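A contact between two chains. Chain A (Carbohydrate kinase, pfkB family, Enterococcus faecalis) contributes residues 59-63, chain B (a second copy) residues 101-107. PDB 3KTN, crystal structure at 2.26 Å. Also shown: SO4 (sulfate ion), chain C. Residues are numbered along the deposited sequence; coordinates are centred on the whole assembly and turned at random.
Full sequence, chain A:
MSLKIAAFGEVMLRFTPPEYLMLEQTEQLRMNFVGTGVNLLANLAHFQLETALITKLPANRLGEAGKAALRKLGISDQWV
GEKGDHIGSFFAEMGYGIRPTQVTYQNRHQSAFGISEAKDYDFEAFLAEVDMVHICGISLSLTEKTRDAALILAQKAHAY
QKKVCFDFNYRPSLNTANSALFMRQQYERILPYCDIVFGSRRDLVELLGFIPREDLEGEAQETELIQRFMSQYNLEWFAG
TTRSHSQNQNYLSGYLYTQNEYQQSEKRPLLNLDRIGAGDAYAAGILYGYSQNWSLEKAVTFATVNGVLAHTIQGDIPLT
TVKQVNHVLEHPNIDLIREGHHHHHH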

# COMPACT_ATOMS: atom_id res chain seq x y z
N ALA A 59 -29.31 -2.10 -6.25
CA ALA A 59 -29.24 -0.75 -6.80
C ALA A 59 -28.61 0.17 -5.76
O ALA A 59 -29.29 0.99 -5.15
CB ALA A 59 -30.65 -0.25 -7.18
N ASN A 60 -27.32 -0.01 -5.54
CA ASN A 60 -26.58 0.84 -4.62
C ASN A 60 -25.16 0.98 -5.17
O ASN A 60 -24.84 0.38 -6.20
CB ASN A 60 -26.60 0.29 -3.18
CG ASN A 60 -25.93 -1.06 -3.05
OD1 ASN A 60 -24.96 -1.36 -3.73
ND2 ASN A 60 -26.45 -1.88 -2.14
N ARG A 61 -24.32 1.77 -4.51
CA ARG A 61 -22.97 1.99 -5.01
C ARG A 61 -22.13 0.73 -5.16
O ARG A 61 -21.29 0.64 -6.05
CB ARG A 61 -22.27 3.02 -4.11
CG ARG A 61 -22.95 4.40 -4.15
CD ARG A 61 -22.50 5.27 -2.98
NE ARG A 61 -21.09 5.63 -3.08
CZ ARG A 61 -20.62 6.61 -3.83
NH1 ARG A 61 -21.45 7.35 -4.56
NH2 ARG A 61 -19.31 6.87 -3.86
N LEU A 62 -22.36 -0.25 -4.29
CA LEU A 62 -21.62 -1.50 -4.37
C LEU A 62 -22.07 -2.26 -5.62
O LEU A 62 -21.25 -2.83 -6.35
CB LEU A 62 -21.87 -2.34 -3.12
CG LEU A 62 -21.01 -3.61 -2.99
CD1 LEU A 62 -19.54 -3.23 -2.86
CD2 LEU A 62 -21.47 -4.39 -1.76
N GLY A 63 -23.38 -2.27 -5.86
CA GLY A 63 -23.90 -2.94 -7.04
C GLY A 63 -23.39 -2.25 -8.29
O GLY A 63 -23.07 -2.91 -9.28
S SO4 C . -26.30 2.20 12.67
O1 SO4 C . -27.54 2.93 12.36
O2 SO4 C . -25.34 3.12 13.32
O3 SO4 C . -26.59 1.08 13.58
O4 SO4 C . -25.74 1.68 11.41
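Chain B (101-107) TQVTYQN

Chain B meets the start of a chain A helix with an extended strand. Residues 101-105 of chain B have the phi/psi values of a beta strand; Gln B106 and Asn B107 are assigned as loop, though their backbone remains extended. In chain A, Ala A59 and Asn A60 are loop, and the helix begins at Arg A61. The two backbones come nearest where the CA atoms of Arg A61 and Thr B104 stand 7.1 Å apart, a spacing that leaves room for side chains between them. The strand runs across the start of the helix rather than alongside it: Thr B104 sits over Asn A60 and Leu A62, Arg A61 reaches to Gln B102 on one side of it, and Leu A62 meets Gln B106 on the other.

The alternation of the strand decides which residues take part. Gln B102 and Thr B104 direct their CA-to-CB bonds toward chain A, whereas Val B103 and Tyr B105 direct theirs away. Gln B106 sets out sideways, but the end of its long, flexible side chain comes nearer.

Within chain A, Asn A60 caps the start of the helix. With chi1 in the p rotamer, it places its side chain so that OD1 accepts a hydrogen bond from Gly A63 N at 2.8 Å and a weak one from Leu A62 N at 2.9 Å. Asparagine suits this place because its short amide can reach the free NH groups of a helix's first turn.

Direct contact between the stretches is by packing, with no direct hydrogen bond across them. Thr B104 fits over the helix start: its CG2 lies 3.7 Å from Asn A60 CG and 4.4 Å from Leu A62 CB, so the compact methyl group serves two neighbours. Further along, Leu A62 CD2 approaches Gln B106 OE1 to 3.5 Å, a van der Waals contact; that oxygen is hydrogen-bonded elsewhere in the structure. Arg A61 lays one face of its guanidinium over Gln B102, with Arg A61 NE 3.4 Å from Gln B102 CB. A flat guanidinium can pack on aliphatic carbon while its NH groups bond in its own plane.

One water supplies the polar link. It accepts from Arg A61 N at 2.9 Å and is hydrogen-bonded to Thr B104 OG1 at 2.8 Å. Threonine thus offers a methyl for packing and a hydroxyl for the water, which satisfies a backbone NH in the first turn.

Tyr B105, its CA-to-CB bond directed away from chain A, makes a weak hydrogen bond from OH to O4 of the sulfate ion at 2.5 Å.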

# COMPACT_ATOMS: atom_id res chain seq x y z
N THR B 101 -20.01 11.69 2.66
CA THR B 101 -19.45 10.38 2.92
C THR B 101 -20.59 9.42 2.58
O THR B 101 -21.76 9.71 2.89
CB THR B 101 -19.05 10.26 4.41
OG1 THR B 101 -17.86 11.03 4.64
CG2 THR B 101 -18.80 8.80 4.82
N GLN B 102 -20.28 8.31 1.93
CA GLN B 102 -21.31 7.35 1.54
C GLN B 102 -21.17 6.01 2.26
O GLN B 102 -20.16 5.32 2.13
CB GLN B 102 -21.25 7.10 0.02
CG GLN B 102 -21.36 8.35 -0.87
CD GLN B 102 -22.79 8.78 -1.16
OE1 GLN B 102 -23.74 8.02 -0.97
NE2 GLN B 102 -22.95 10.01 -1.64
N VAL B 103 -22.20 5.64 3.01
CA VAL B 103 -22.19 4.38 3.74
C VAL B 103 -23.16 3.42 3.04
O VAL B 103 -24.31 3.78 2.78
CB VAL B 103 -22.62 4.57 5.20
CG1 VAL B 103 -22.85 3.22 5.88
CG2 VAL B 103 -21.53 5.33 5.95
N THR B 104 -22.68 2.23 2.72
CA THR B 104 -23.52 1.22 2.06
C THR B 104 -23.51 -0.05 2.90
O THR B 104 -22.48 -0.71 3.03
CB THR B 104 -23.00 0.90 0.66
OG1 THR B 104 -22.86 2.11 -0.09
CG2 THR B 104 -23.96 -0.03 -0.06
N TYR B 105 -24.67 -0.39 3.47
CA TYR B 105 -24.81 -1.58 4.32
C TYR B 105 -25.00 -2.86 3.54
O TYR B 105 -25.56 -2.86 2.45
CB TYR B 105 -26.01 -1.42 5.26
CG TYR B 105 -25.86 -0.36 6.31
CD1 TYR B 105 -25.15 -0.59 7.48
CD2 TYR B 105 -26.42 0.90 6.12
CE1 TYR B 105 -25.00 0.41 8.44
CE2 TYR B 105 -26.28 1.90 7.07
CZ TYR B 105 -25.56 1.65 8.22
OH TYR B 105 -25.39 2.67 9.13
N GLN B 106 -24.53 -3.96 4.12
CA GLN B 106 -24.70 -5.29 3.53
C GLN B 106 -25.66 -5.98 4.49
O GLN B 106 -26.17 -5.34 5.41
CB GLN B 106 -23.36 -6.02 3.47
CG GLN B 106 -22.48 -5.60 2.31
CD GLN B 106 -22.73 -6.43 1.06
OE1 GLN B 106 -23.69 -6.19 0.31
NE2 GLN B 106 -21.87 -7.43 0.83
N ASN B 107 -25.91 -7.28 4.31
CA ASN B 107 -26.83 -7.99 5.19
C ASN B 107 -26.42 -7.86 6.64
O ASN B 107 -25.28 -8.15 7.01
CB ASN B 107 -26.92 -9.47 4.83
CG ASN B 107 -27.89 -10.23 5.73
OD1 ASN B 107 -27.63 -10.41 6.92
ND2 ASN B 107 -29.01 -10.65 5.17
O HOH W 1 -24.93 2.84 -1.83